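Local structure of probable TonB-dependent receptor (Pseudomonas aeruginosa, 4K3F) at residues Pro23-Glu28 with Gln213-Ala218; Phe57-Tyr62 with Asp109-Gly114; Asp73-Thr78 with Ala202-Lys207; Leu85-Ser90 with Ala186-Gly191; Gly124-Lys129 with Lys139-Asn144. The protein probably binds methionine in the periplasm and, as an NlpA-family lipoprotein, is likely to serve an ABC-type methionine transporter. All coordinates share one frame; numbering follows the deposited sequence. Where two conformers were deposited one is given.

Overall arrangement
Interaction 2 is the most central contact, largely buried: it joins the two lobes of a ligand-binding cleft through side chains and a bound selenomethionine. Interactions 1 and 3 belong to the lobe of the six-stranded sheet and touch each other where Ala216 meets Val77 and Thr78. Interaction 1, also buried, is leucine packing between helices, edged by one lysine bond; interaction 3, partly buried, is strand pairing followed by a polar turn. Interactions 4 and 5 lie in the other lobe, about 18 Å apart between centres, and rest mostly on backbone bonds, one at a sheet edge and one in a peripheral two-stranded sheet. Interactions 2 and 5 share the run of helix 110-122 and strand 127-128.

Interaction 1. Residues Pro23-Glu28 with Gln213-Ala218; sequences PLLAKE and QKLAKA
Leu25 carries the apolar part of this contact, with its two methyl groups meeting different parts of helix 210-218. Its CD1 touches CD1 of Leu215 at 3.6 Å, where the two side chains cross obliquely. Leu25 CD2 lies against the helix backbone, 3.6 Å from the carbonyl carbon C of Lys214. The first torsion explains this reach: CG of Leu25 stands anti to the carbonyl carbon (chi1 -80°), which brings the fork nearer to the partner helix than CB is. Ala218, one turn beyond Lys214, adds a more distant methyl contact, its CB 4.4 Å from Leu25 CG.

The polar part is a single bond at the margin. Lys214 NZ donates to the backbone carbonyl O of Glu28 at 2.8 Å, with the nitrogen nearly along the C=O axis (164°). An extended lysine chain is needed to get there, and it runs antiparallel to the Glu28 side chain, with Lys214 CD 3.9 Å from Glu28 CB.

Charge plays a looser role. Glu28 OE1 stays 5.5 Å from Lys214 NZ, too far for a salt bridge, so any attraction is probably long-range; the ammonium group has its salt-bridge partner in Asp210.

Leu25 and Leu215 also both rest on Leu32 of strand 30-36, and Leu215 reaches Leu5 and Val7 of strand 3-9. Two helices joined by leucine packing over neighbouring strands, with a lysine bonded to the chain just past the first helix, are in keeping with the alpha/beta lobe of a periplasmic binding protein.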
# COMPACT_ATOMS: atom_id res chain seq x y z
N PRO A 23 -18.66 -5.07 -13.35
CA PRO A 23 -19.92 -5.67 -13.84
C PRO A 23 -20.93 -6.02 -12.76
O PRO A 23 -22.13 -5.89 -13.02
CB PRO A 23 -19.45 -6.93 -14.55
CG PRO A 23 -18.06 -6.58 -15.00
CD PRO A 23 -17.47 -5.78 -13.89
N LEU A 24 -20.46 -6.47 -11.60
CA LEU A 24 -21.34 -6.76 -10.47
C LEU A 24 -22.12 -5.51 -10.06
O LEU A 24 -23.33 -5.58 -9.79
CB LEU A 24 -20.56 -7.28 -9.24
CG LEU A 24 -19.92 -8.65 -9.36
CD1 LEU A 24 -19.15 -8.98 -8.08
CD2 LEU A 24 -20.99 -9.70 -9.68
N LEU A 25 -21.44 -4.38 -10.05
CA LEU A 25 -22.08 -3.13 -9.69
C LEU A 25 -23.06 -2.68 -10.74
O LEU A 25 -24.14 -2.19 -10.41
CB LEU A 25 -21.02 -2.05 -9.42
CG LEU A 25 -20.44 -2.22 -8.01
CD1 LEU A 25 -19.36 -1.21 -7.94
CD2 LEU A 25 -21.45 -1.91 -6.93
N ALA A 26 -22.72 -2.87 -12.01
CA ALA A 26 -23.64 -2.52 -13.11
C ALA A 26 -24.99 -3.20 -12.91
O ALA A 26 -26.05 -2.60 -13.15
CB ALA A 26 -23.05 -2.89 -14.46
N LYS A 27 -24.96 -4.43 -12.40
CA LYS A 27 -26.19 -5.19 -12.19
C LYS A 27 -26.99 -4.67 -11.00
O LYS A 27 -28.15 -5.02 -10.87
CB LYS A 27 -25.89 -6.68 -11.98
CG LYS A 27 -25.24 -7.34 -13.20
CD LYS A 27 -26.10 -7.24 -14.45
CE LYS A 27 -25.94 -8.50 -15.28
NZ LYS A 27 -26.76 -8.47 -16.52
N GLU A 28 -26.36 -3.86 -10.13
CA GLU A 28 -27.06 -3.21 -9.01
C GLU A 28 -27.28 -1.72 -9.26
O GLU A 28 -27.52 -0.97 -8.30
CB GLU A 28 -26.23 -3.31 -7.75
CG GLU A 28 -25.69 -4.67 -7.45
CD GLU A 28 -24.99 -4.64 -6.14
OE1 GLU A 28 -25.69 -4.76 -5.12
OE2 GLU A 28 -23.76 -4.41 -6.15
N GLN A 213 -22.09 2.24 -0.77
CA GLN A 213 -22.31 1.05 0.02
C GLN A 213 -22.30 -0.20 -0.86
O GLN A 213 -21.79 -1.24 -0.42
CB GLN A 213 -23.65 1.08 0.75
CG GLN A 213 -23.78 2.12 1.86
CD GLN A 213 -25.21 2.13 2.51
OE1 GLN A 213 -26.23 1.70 1.92
NE2 GLN A 213 -25.27 2.62 3.74
N LYS A 214 -22.87 -0.09 -2.05
CA LYS A 214 -22.88 -1.25 -2.98
C LYS A 214 -21.44 -1.57 -3.36
O LYS A 214 -21.09 -2.74 -3.39
CB LYS A 214 -23.70 -0.92 -4.19
CG LYS A 214 -25.19 -0.97 -3.90
CD LYS A 214 -26.03 -0.45 -5.04
CE LYS A 214 -27.52 -0.72 -4.80
NZ LYS A 214 -28.28 0.05 -5.79
N LEU A 215 -20.62 -0.56 -3.67
CA LEU A 215 -19.20 -0.85 -3.96
C LEU A 215 -18.50 -1.52 -2.80
O LEU A 215 -17.80 -2.50 -2.99
CB LEU A 215 -18.44 0.41 -4.36
CG LEU A 215 -16.92 0.27 -4.64
CD1 LEU A 215 -16.56 -0.73 -5.72
CD2 LEU A 215 -16.31 1.61 -5.02
N ALA A 216 -18.65 -0.95 -1.59
CA ALA A 216 -18.06 -1.53 -0.39
C ALA A 216 -18.45 -3.03 -0.22
O ALA A 216 -17.61 -3.88 0.08
CB ALA A 216 -18.43 -0.70 0.86
N LYS A 217 -19.74 -3.34 -0.40
CA LYS A 217 -20.22 -4.70 -0.25
C LYS A 217 -19.62 -5.60 -1.32
O LYS A 217 -19.22 -6.70 -1.02
CB LYS A 217 -21.76 -4.75 -0.31
CG LYS A 217 -22.34 -6.15 -0.15
CD LYS A 217 -23.80 -6.09 0.30
CE LYS A 217 -24.58 -7.35 -0.05
NZ LYS A 217 -26.04 -7.07 -0.08
N ALA A 218 -19.56 -5.13 -2.56
CA ALA A 218 -18.97 -5.91 -3.67
C ALA A 218 -17.52 -6.22 -3.41
O ALA A 218 -17.02 -7.30 -3.75
CB ALA A 218 -19.11 -5.18 -5.00

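Interaction 2. Residues Phe57-Tyr62 with Asp109-Gly114. With MSE (selenomethionine), chain B.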
# COMPACT_ATOMS: atom_id res chain seq x y z
N PHE A 57 -6.38 2.96 -2.89
CA PHE A 57 -4.91 2.93 -3.08
C PHE A 57 -4.10 2.93 -1.80
O PHE A 57 -2.94 2.65 -1.87
CB PHE A 57 -4.37 4.07 -3.96
CG PHE A 57 -4.18 5.38 -3.23
CD1 PHE A 57 -5.24 6.17 -2.93
CD2 PHE A 57 -2.91 5.77 -2.83
CE1 PHE A 57 -5.06 7.40 -2.24
CE2 PHE A 57 -2.73 6.97 -2.16
CZ PHE A 57 -3.80 7.77 -1.87
N GLN A 58 -4.67 3.29 -0.66
CA GLN A 58 -3.85 3.59 0.56
C GLN A 58 -4.34 2.77 1.73
O GLN A 58 -5.43 2.16 1.68
CB GLN A 58 -3.93 5.08 0.90
CG GLN A 58 -5.27 5.48 1.54
CD GLN A 58 -5.53 6.95 1.37
OE1 GLN A 58 -4.74 7.80 1.80
NE2 GLN A 58 -6.58 7.26 0.66
N HIS A 59 -3.53 2.74 2.79
CA HIS A 59 -3.93 2.16 4.05
C HIS A 59 -4.31 3.28 5.02
O HIS A 59 -4.17 4.46 4.74
CB HIS A 59 -2.86 1.22 4.63
CG HIS A 59 -1.44 1.77 4.61
ND1 HIS A 59 -1.07 2.91 5.32
CD2 HIS A 59 -0.33 1.34 3.99
CE1 HIS A 59 0.23 3.13 5.14
NE2 HIS A 59 0.70 2.18 4.35
N GLN A 60 -4.88 2.91 6.15
CA GLN A 60 -5.41 3.90 7.10
C GLN A 60 -4.33 4.76 7.71
O GLN A 60 -4.52 5.97 7.84
CB GLN A 60 -6.31 3.24 8.16
CG GLN A 60 -7.07 4.24 9.03
CD GLN A 60 -8.41 4.64 8.50
OE1 GLN A 60 -9.23 3.79 8.08
NE2 GLN A 60 -8.70 5.95 8.57
N PRO A 61 -3.19 4.16 8.11
CA PRO A 61 -2.16 5.07 8.62
C PRO A 61 -1.79 6.18 7.64
O PRO A 61 -1.66 7.33 8.03
CB PRO A 61 -1.01 4.15 8.94
CG PRO A 61 -1.68 2.83 9.27
CD PRO A 61 -2.86 2.74 8.36
N TYR A 62 -1.67 5.84 6.39
CA TYR A 62 -1.32 6.83 5.35
C TYR A 62 -2.42 7.90 5.23
O TYR A 62 -2.11 9.11 5.19
CB TYR A 62 -1.10 6.12 4.00
CG TYR A 62 -0.64 7.07 2.93
CD1 TYR A 62 -1.56 7.78 2.18
CD2 TYR A 62 0.73 7.32 2.71
CE1 TYR A 62 -1.16 8.66 1.22
CE2 TYR A 62 1.14 8.22 1.74
CZ TYR A 62 0.21 8.89 1.01
OH TYR A 62 0.64 9.81 0.06
N ASP A 109 7.88 8.74 2.98
CA ASP A 109 6.69 9.24 3.66
C ASP A 109 6.60 8.63 5.08
O ASP A 109 7.14 7.56 5.36
CB ASP A 109 5.39 8.95 2.88
CG ASP A 109 5.14 7.51 2.73
OD1 ASP A 109 5.81 6.86 1.89
OD2 ASP A 109 4.27 6.99 3.43
N ALA A 110 5.94 9.33 5.99
CA ALA A 110 6.05 8.96 7.39
C ALA A 110 5.59 7.51 7.69
O ALA A 110 6.27 6.77 8.44
CB ALA A 110 5.26 9.94 8.26
N THR A 111 4.44 7.10 7.15
CA THR A 111 3.91 5.79 7.50
C THR A 111 4.56 4.63 6.76
O THR A 111 4.81 3.60 7.36
CB THR A 111 2.38 5.71 7.41
OG1 THR A 111 1.92 5.89 6.05
CG2 THR A 111 1.76 6.77 8.28
N ASN A 112 4.85 4.78 5.49
CA ASN A 112 5.54 3.69 4.79
C ASN A 112 7.03 3.60 5.14
O ASN A 112 7.59 2.48 5.14
CB ASN A 112 5.26 3.73 3.30
CG ASN A 112 3.82 3.46 2.99
OD1 ASN A 112 3.32 2.34 3.17
ND2 ASN A 112 3.16 4.47 2.50
N GLY A 113 7.64 4.73 5.48
CA GLY A 113 9.01 4.74 6.03
C GLY A 113 9.03 4.01 7.38
O GLY A 113 9.85 3.13 7.60
N GLY A 114 8.10 4.35 8.27
CA GLY A 114 8.05 3.73 9.58
C GLY A 114 7.82 2.24 9.49
O GLY A 114 8.44 1.47 10.18
N MSE B . -0.76 -0.41 -1.68
CA MSE B . 0.22 0.27 -0.79
C MSE B . 0.55 -0.72 0.33
O MSE B . -0.36 -1.36 0.87
OXT MSE B . 1.71 -0.87 0.71
CB MSE B . -0.33 1.58 -0.21
CG MSE B . 0.66 2.29 0.67
SE MSE B . -0.17 3.86 1.51
CE MSE B . -0.41 4.95 -0.01
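His59 and Asn112 reach toward each other tip to tip across the cleft. From CB the imidazole is set between its own backbone N and carbonyl carbon (chi1 46°), which folds the ring back over the start of helix 60-70. ND1 there accepts from Tyr62 N at 3.2 Å, a capping bond that fixes the ring's rotation. CD2 leans on the ligand, and selenium, MSE SE, sits over one ring face toward its rim, 3.4 Å from His59 NE2. CE1 meets Thr111 OG1 edge-on at 3.4 Å. At the tip NE2 donates to Asn112 OD1 at 2.9 Å in a fairly straight bond (163° at the hydrogen), lying in the imidazole plane but above the amide carbonyl plane.

The Asn112 amide is oriented by His59 and by Asp109, the N-cap of helix 110-122, with weak bonds to OD1 from Asn171 and Arg115. Asp109 OD2 accepts from both Asn112 N and Asn112 ND2, the latter at 2.9 Å. The hydroxyl of Tyr62 is bonded to Tyr40 O.

With ND1 accepting and NE2 donating, the bonds are consistent with a neutral imidazole protonated on NE2. Selenium has the His59 face and Asn112 ND2 beside it, while the methyl CE meets Gln58 CB and lies over the centre of the Tyr62 ring, 3.6 Å above its plane. This mostly uncharged lining probably suits a thioether-like side chain.

Interaction 3. Residues Asp73-Thr78 with Ala202-Lys207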
# COMPACT_ATOMS: atom_id res chain seq x y z
N ASP A 73 -10.35 15.96 5.06
CA ASP A 73 -11.20 15.15 5.93
C ASP A 73 -11.78 13.98 5.18
O ASP A 73 -12.98 13.64 5.34
CB ASP A 73 -12.25 15.99 6.67
CG ASP A 73 -13.42 16.37 5.84
OD1 ASP A 73 -13.26 16.50 4.61
OD2 ASP A 73 -14.51 16.54 6.43
N LEU A 74 -10.94 13.32 4.40
CA LEU A 74 -11.33 12.10 3.73
C LEU A 74 -11.54 10.98 4.75
O LEU A 74 -10.88 10.95 5.79
CB LEU A 74 -10.27 11.69 2.70
CG LEU A 74 -10.03 12.69 1.59
CD1 LEU A 74 -8.93 12.15 0.67
CD2 LEU A 74 -11.27 13.01 0.80
N VAL A 75 -12.45 10.07 4.45
CA VAL A 75 -12.86 9.05 5.42
C VAL A 75 -12.81 7.66 4.78
O VAL A 75 -13.17 7.41 3.62
CB VAL A 75 -14.30 9.34 5.98
CG1 VAL A 75 -14.28 10.62 6.82
CG2 VAL A 75 -15.35 9.51 4.88
N ALA A 76 -12.41 6.71 5.60
CA ALA A 76 -12.38 5.34 5.16
C ALA A 76 -13.79 4.75 5.08
O ALA A 76 -14.61 4.99 5.92
CB ALA A 76 -11.55 4.53 6.15
N VAL A 77 -14.04 3.94 4.08
CA VAL A 77 -15.34 3.28 3.86
C VAL A 77 -15.29 1.81 4.26
O VAL A 77 -16.15 1.34 5.05
CB VAL A 77 -15.79 3.40 2.38
CG1 VAL A 77 -17.15 2.72 2.19
CG2 VAL A 77 -15.85 4.86 1.97
N THR A 78 -14.29 1.09 3.74
CA THR A 78 -14.12 -0.32 4.06
C THR A 78 -12.75 -0.80 3.70
O THR A 78 -12.06 -0.17 2.90
CB THR A 78 -15.18 -1.19 3.35
OG1 THR A 78 -15.26 -2.46 4.02
CG2 THR A 78 -14.86 -1.43 1.88
N ALA A 202 -13.49 7.81 0.82
CA ALA A 202 -14.41 8.76 0.20
C ALA A 202 -14.56 9.96 1.08
O ALA A 202 -13.60 10.30 1.77
CB ALA A 202 -15.73 8.04 -0.10
N ARG A 203 -15.69 10.64 1.04
CA ARG A 203 -15.90 11.86 1.82
C ARG A 203 -17.08 11.69 2.77
O ARG A 203 -17.92 10.83 2.56
CB ARG A 203 -16.23 12.99 0.85
CG ARG A 203 -15.07 13.33 -0.09
CD ARG A 203 -15.27 14.63 -0.87
NE ARG A 203 -16.51 14.55 -1.62
CZ ARG A 203 -16.64 14.17 -2.89
NH1 ARG A 203 -15.57 14.02 -3.68
NH2 ARG A 203 -17.85 14.04 -3.40
N PRO A 204 -17.18 12.56 3.79
CA PRO A 204 -18.41 12.50 4.59
C PRO A 204 -19.70 12.53 3.79
O PRO A 204 -20.66 11.87 4.17
CB PRO A 204 -18.28 13.70 5.52
CG PRO A 204 -16.77 13.80 5.72
CD PRO A 204 -16.19 13.49 4.36
N ASP A 205 -19.73 13.27 2.68
CA ASP A 205 -20.94 13.42 1.91
C ASP A 205 -21.43 12.15 1.23
O ASP A 205 -22.64 12.00 1.01
CB ASP A 205 -20.86 14.58 0.91
CG ASP A 205 -19.75 14.40 -0.17
OD1 ASP A 205 -19.90 13.63 -1.16
OD2 ASP A 205 -18.71 15.09 0.03
N ASN A 206 -20.50 11.26 0.92
CA ASN A 206 -20.84 10.06 0.12
C ASN A 206 -20.48 8.71 0.69
O ASN A 206 -20.80 7.68 0.10
CB ASN A 206 -20.36 10.21 -1.32
CG ASN A 206 -18.84 10.34 -1.41
OD1 ASN A 206 -18.13 10.15 -0.41
ND2 ASN A 206 -18.35 10.61 -2.59
N LYS A 207 -19.83 8.69 1.83
CA LYS A 207 -19.47 7.43 2.45
C LYS A 207 -20.69 6.51 2.60
O LYS A 207 -20.57 5.30 2.44
CB LYS A 207 -18.85 7.68 3.82
CG LYS A 207 -18.74 6.47 4.71
CD LYS A 207 -17.73 6.68 5.81
CE LYS A 207 -17.72 5.52 6.83
NZ LYS A 207 -16.54 5.67 7.76
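The carbonyl O of Arg203, whose carbon C lies 3.5 Å from Val75 CG2, is gripped by two amides, Asn206 N and Lys207 N, the second at 3.0 Å. The turn is tightened by Asn206 OD1, which accepts from Arg203 N in the plane of its carbonyl at 2.9 Å, and by Asp205, whose two oxygens take NE and NH2 of Arg203 side-on in a salt bridge.

Before this turn the chains pair as strands. Val75 and Ala202 form an antiparallel hydrogen-bonded pair: Val75 N donates to Ala202 O (173° at the hydrogen), and Ala202 N returns to Val75 O at 2.8 Å. After the turn, the extended chain of Lys207 runs alongside Val75 CG2, and its NZ meets Ala76 O almost head-on at 2.8 Å (C=O...N 177°). Val77 CG2 covers Ala202 CB at 3.8 Å, and Asp73 OD2 lies 3.6 Å from Pro204 CG at the exposed end.

Strands 75-82 and 198-202 are neighbours in the six-stranded sheet. Leu74 leans on helices 42-48 and 60-70, whereas Ala202 and Val77 meet helix 210-218 through Met212 and Ala216.

Interaction 4. Residues Leu85-Ser90 with Ala186-Gly191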
# COMPACT_ATOMS: atom_id res chain seq x y z
N LEU A 85 4.55 -6.05 2.90
CA LEU A 85 5.70 -5.34 2.31
C LEU A 85 6.95 -6.22 2.38
O LEU A 85 7.26 -6.77 3.46
CB LEU A 85 5.93 -4.06 3.08
CG LEU A 85 6.96 -3.18 2.36
CD1 LEU A 85 6.38 -1.83 2.11
CD2 LEU A 85 8.17 -3.17 3.22
N GLY A 86 7.65 -6.30 1.26
CA GLY A 86 8.88 -7.03 1.15
C GLY A 86 10.13 -6.18 1.00
O GLY A 86 10.09 -5.02 0.54
N ALA A 87 11.25 -6.81 1.34
CA ALA A 87 12.60 -6.30 1.10
C ALA A 87 13.22 -7.07 -0.06
O ALA A 87 13.20 -8.30 -0.06
CB ALA A 87 13.44 -6.46 2.37
N TYR A 88 13.73 -6.34 -1.06
CA TYR A 88 14.23 -6.90 -2.29
C TYR A 88 15.67 -6.49 -2.48
O TYR A 88 16.11 -5.47 -2.00
CB TYR A 88 13.39 -6.44 -3.50
CG TYR A 88 11.92 -6.74 -3.35
CD1 TYR A 88 11.06 -5.82 -2.76
CD2 TYR A 88 11.38 -7.93 -3.77
CE1 TYR A 88 9.72 -6.09 -2.59
CE2 TYR A 88 10.04 -8.20 -3.60
CZ TYR A 88 9.21 -7.29 -3.00
OH TYR A 88 7.86 -7.55 -2.84
N SER A 89 16.41 -7.33 -3.20
CA SER A 89 17.78 -7.00 -3.53
C SER A 89 18.14 -7.59 -4.90
O SER A 89 17.82 -8.73 -5.17
CB SER A 89 18.75 -7.58 -2.50
OG SER A 89 20.10 -7.33 -2.88
N SER A 90 18.83 -6.80 -5.72
CA SER A 90 19.34 -7.32 -6.98
C SER A 90 20.73 -7.92 -6.79
O SER A 90 21.23 -8.52 -7.73
CB SER A 90 19.35 -6.23 -8.06
OG SER A 90 20.34 -5.26 -7.78
N ALA A 186 11.45 -11.92 -2.03
CA ALA A 186 11.70 -11.07 -0.85
C ALA A 186 12.72 -11.71 0.10
O ALA A 186 12.66 -12.92 0.34
CB ALA A 186 10.41 -10.75 -0.10
N LEU A 187 13.65 -10.91 0.61
CA LEU A 187 14.58 -11.36 1.66
C LEU A 187 13.97 -11.36 3.03
O LEU A 187 14.48 -12.03 3.94
CB LEU A 187 15.86 -10.50 1.68
CG LEU A 187 16.90 -10.77 0.60
CD1 LEU A 187 16.33 -10.43 -0.76
CD2 LEU A 187 18.20 -10.00 0.84
N ALA A 188 12.93 -10.55 3.21
CA ALA A 188 12.15 -10.46 4.42
C ALA A 188 10.79 -9.92 4.00
O ALA A 188 10.68 -9.22 3.01
CB ALA A 188 12.79 -9.50 5.41
N ILE A 189 9.77 -10.23 4.77
CA ILE A 189 8.45 -9.77 4.44
C ILE A 189 7.59 -9.65 5.67
O ILE A 189 7.75 -10.42 6.63
CB ILE A 189 7.77 -10.74 3.46
CG1 ILE A 189 6.53 -10.11 2.86
CG2 ILE A 189 7.45 -12.07 4.13
CD1 ILE A 189 6.17 -10.70 1.54
N GLU A 190 6.66 -8.70 5.66
CA GLU A 190 5.68 -8.58 6.75
C GLU A 190 4.79 -9.82 6.85
O GLU A 190 4.56 -10.52 5.85
CB GLU A 190 4.75 -7.42 6.50
CG GLU A 190 5.42 -6.07 6.57
CD GLU A 190 4.47 -4.95 6.28
OE1 GLU A 190 3.55 -5.15 5.43
OE2 GLU A 190 4.66 -3.85 6.88
N GLY A 191 4.22 -10.03 8.02
CA GLY A 191 3.00 -10.86 8.14
C GLY A 191 1.78 -10.13 7.57
O GLY A 191 1.84 -8.91 7.29
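Gly86 and Ile189 face each other as an antiparallel non-hydrogen-bonded pair, and here the two backbones come close, with CA of Gly86 only 4.3 Å from CA of Ile189. Backbone atoms meet here: Ile189 CA approaches Leu85 O, and Gly86 CA approaches Ala188 O, both as CA-H...O contacts. Direct bonds flank this point. Glu190 N donates to Leu85 O at 3.0 Å, and Ala87 N to Ala188 O at the same length. Ala87 O takes Leu187 N at 2.7 Å, the shortest bond of the contact, and Ala186 CA closes on the same oxygen at 3.2 Å.

The carboxylate of Glu190 doubles the grip on Leu85. Its CG stands anti to the carbonyl carbon (chi1 -67°) and the chain beyond is extended, so that OE1 accepts from Leu85 N at 2.9 Å. That N-H comes from well above the carboxylate plane (50°), yet the bond is straight at the hydrogen (169°). OE1 is also in a salt bridge with Arg115, a residue of the ligand pocket, and so links the residue just after the edge strand to that pocket.

The looser part lies elsewhere. Ala188 N is buried with no partner in the model, and two side-chain pairs meet only at longer range: Leu187 CD1 rests 4.1 Å from Ser89 CB, and Tyr88 CE2 is 4.3 Å from Ala186 CB. At the opposite end, the N of exposed Gly191 is hydrogen-bonded to a glycerol, probably from the crystallisation liquor.

Strand 86-88 is bonded to strand 167-170 as well, which leaves 188-189 outermost: an irregular antiparallel edge on the mixed sheet of a periplasmic binding-protein lobe.

Interaction 5. Residues Gly124-Lys129 with Lys139-Asn144; sequences GVIKLK and KDIVDN
A classic beta bulge sets the geometry here: Val142 and Asp143 both face Lys127 across a two-stranded antiparallel sheet. Lys127 O accepts from Val142 N at 2.8 Å and, weakly, from Asp143 N at 3.4 Å, while Lys127 N donates to Asp143 O on a lone pair in the carbonyl plane. Past the bulge the register has shifted by one, and Leu128 opposes Ile141 with the two CA atoms 4.4 Å apart. The next bond is Lys129 N to Asp140 O at 2.9 Å, nearly linear at the carbonyl (170°).

The two strands make a hairpin with a long connection, packed beside helix 110-122. Leu128 CD2 meets Ile141 CG1 at 3.9 Å, and Leu128 also rests on Leu118 of the helix. Ile126 turns toward Ile141 as well, though it was modelled in two conformers and that contact is doubtful. The more exposed residues pair differently: CB of Lys127 sits 3.6 Å from CB of Asp143, and Val142 CG1 leans on Lys129 CA.

At one end a salt bridge closes the pair. The extended chain of Lys129, with CG between the backbone N and carbonyl carbon (chi1 66°), crosses Asp140 and brings NZ within 3.0 Å of OD1, meeting it from above the carboxylate plane (62° out of it). At the other end one water donates to both Val125 O and Asn144 OD1, an oxygen that also accepts from Ile148 N.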
# COMPACT_ATOMS: atom_id res chain seq x y z
N GLY A 124 15.64 -8.31 12.12
CA GLY A 124 16.88 -8.30 12.89
C GLY A 124 18.03 -7.58 12.24
O GLY A 124 19.17 -7.79 12.64
N VAL A 125 17.76 -6.72 11.26
CA VAL A 125 18.78 -5.92 10.60
C VAL A 125 19.22 -4.76 11.48
O VAL A 125 20.42 -4.48 11.60
CB VAL A 125 18.23 -5.40 9.24
CG1 VAL A 125 19.19 -4.46 8.52
CG2 VAL A 125 17.92 -6.58 8.35
N ILE A 126 18.25 -4.09 12.10
CA ILE A 126 18.50 -3.04 13.07
C ILE A 126 17.59 -3.31 14.24
O ILE A 126 16.77 -4.23 14.20
CB ILE A 126 18.13 -1.64 12.53
CG1 ILE A 126 16.62 -1.59 12.28
CG2 ILE A 126 18.96 -1.29 11.29
CD1 ILE A 126 16.13 -0.37 11.54
N LYS A 127 17.71 -2.50 15.27
CA LYS A 127 16.76 -2.51 16.36
C LYS A 127 16.25 -1.07 16.57
O LYS A 127 17.02 -0.11 16.51
CB LYS A 127 17.35 -3.10 17.63
CG LYS A 127 16.31 -3.28 18.71
CD LYS A 127 16.78 -4.19 19.83
CE LYS A 127 15.62 -5.03 20.31
NZ LYS A 127 14.51 -4.18 20.80
N LEU A 128 14.93 -0.94 16.72
CA LEU A 128 14.29 0.32 17.07
C LEU A 128 14.03 0.43 18.58
O LEU A 128 13.91 -0.59 19.27
CB LEU A 128 12.96 0.44 16.33
CG LEU A 128 13.02 0.53 14.79
CD1 LEU A 128 11.61 0.37 14.25
CD2 LEU A 128 13.61 1.86 14.34
N LYS A 129 13.97 1.67 19.09
CA LYS A 129 13.69 1.91 20.51
C LYS A 129 12.41 1.21 20.96
O LYS A 129 11.49 1.00 20.17
CB LYS A 129 13.59 3.41 20.80
CG LYS A 129 12.41 4.11 20.15
CD LYS A 129 12.50 5.63 20.28
CE LYS A 129 11.16 6.30 19.95
NZ LYS A 129 11.26 7.79 19.86
N LYS A 139 16.08 8.11 13.32
CA LYS A 139 16.48 8.60 14.63
C LYS A 139 16.12 7.67 15.81
O LYS A 139 16.71 7.78 16.88
CB LYS A 139 15.85 9.97 14.91
N ASP A 140 15.13 6.81 15.60
CA ASP A 140 14.68 5.84 16.59
C ASP A 140 15.45 4.52 16.58
O ASP A 140 15.15 3.63 17.37
CB ASP A 140 13.19 5.56 16.36
CG ASP A 140 12.36 6.82 16.52
OD1 ASP A 140 12.76 7.68 17.31
OD2 ASP A 140 11.32 6.94 15.83
N ILE A 141 16.47 4.40 15.72
CA ILE A 141 17.32 3.21 15.70
C ILE A 141 18.25 3.25 16.91
O ILE A 141 18.96 4.26 17.14
CB ILE A 141 18.10 3.10 14.36
CG1 ILE A 141 17.16 2.87 13.17
CG2 ILE A 141 19.15 2.00 14.38
CD1 ILE A 141 17.81 2.92 11.80
N VAL A 142 18.22 2.16 17.68
CA VAL A 142 19.07 2.00 18.87
C VAL A 142 20.22 1.00 18.68
O VAL A 142 21.10 0.94 19.50
CB VAL A 142 18.26 1.61 20.13
CG1 VAL A 142 17.27 2.72 20.46
CG2 VAL A 142 17.57 0.27 20.00
N ASP A 143 20.17 0.19 17.64
CA ASP A 143 21.22 -0.80 17.32
C ASP A 143 21.38 -0.90 15.80
O ASP A 143 20.43 -1.17 15.08
CB ASP A 143 20.84 -2.14 17.90
CG ASP A 143 22.01 -3.14 17.99
OD1 ASP A 143 23.19 -2.79 18.09
OD2 ASP A 143 21.71 -4.33 17.94
N ASN A 144 22.60 -0.70 15.33
CA ASN A 144 22.91 -0.83 13.92
C ASN A 144 24.34 -1.35 13.76
O ASN A 144 25.28 -0.60 13.34
CB ASN A 144 22.74 0.53 13.27
CG ASN A 144 22.89 0.48 11.75
OD1 ASN A 144 23.02 -0.59 11.13
ND2 ASN A 144 22.84 1.65 11.15
O HOH W 1 22.92 -3.36 11.38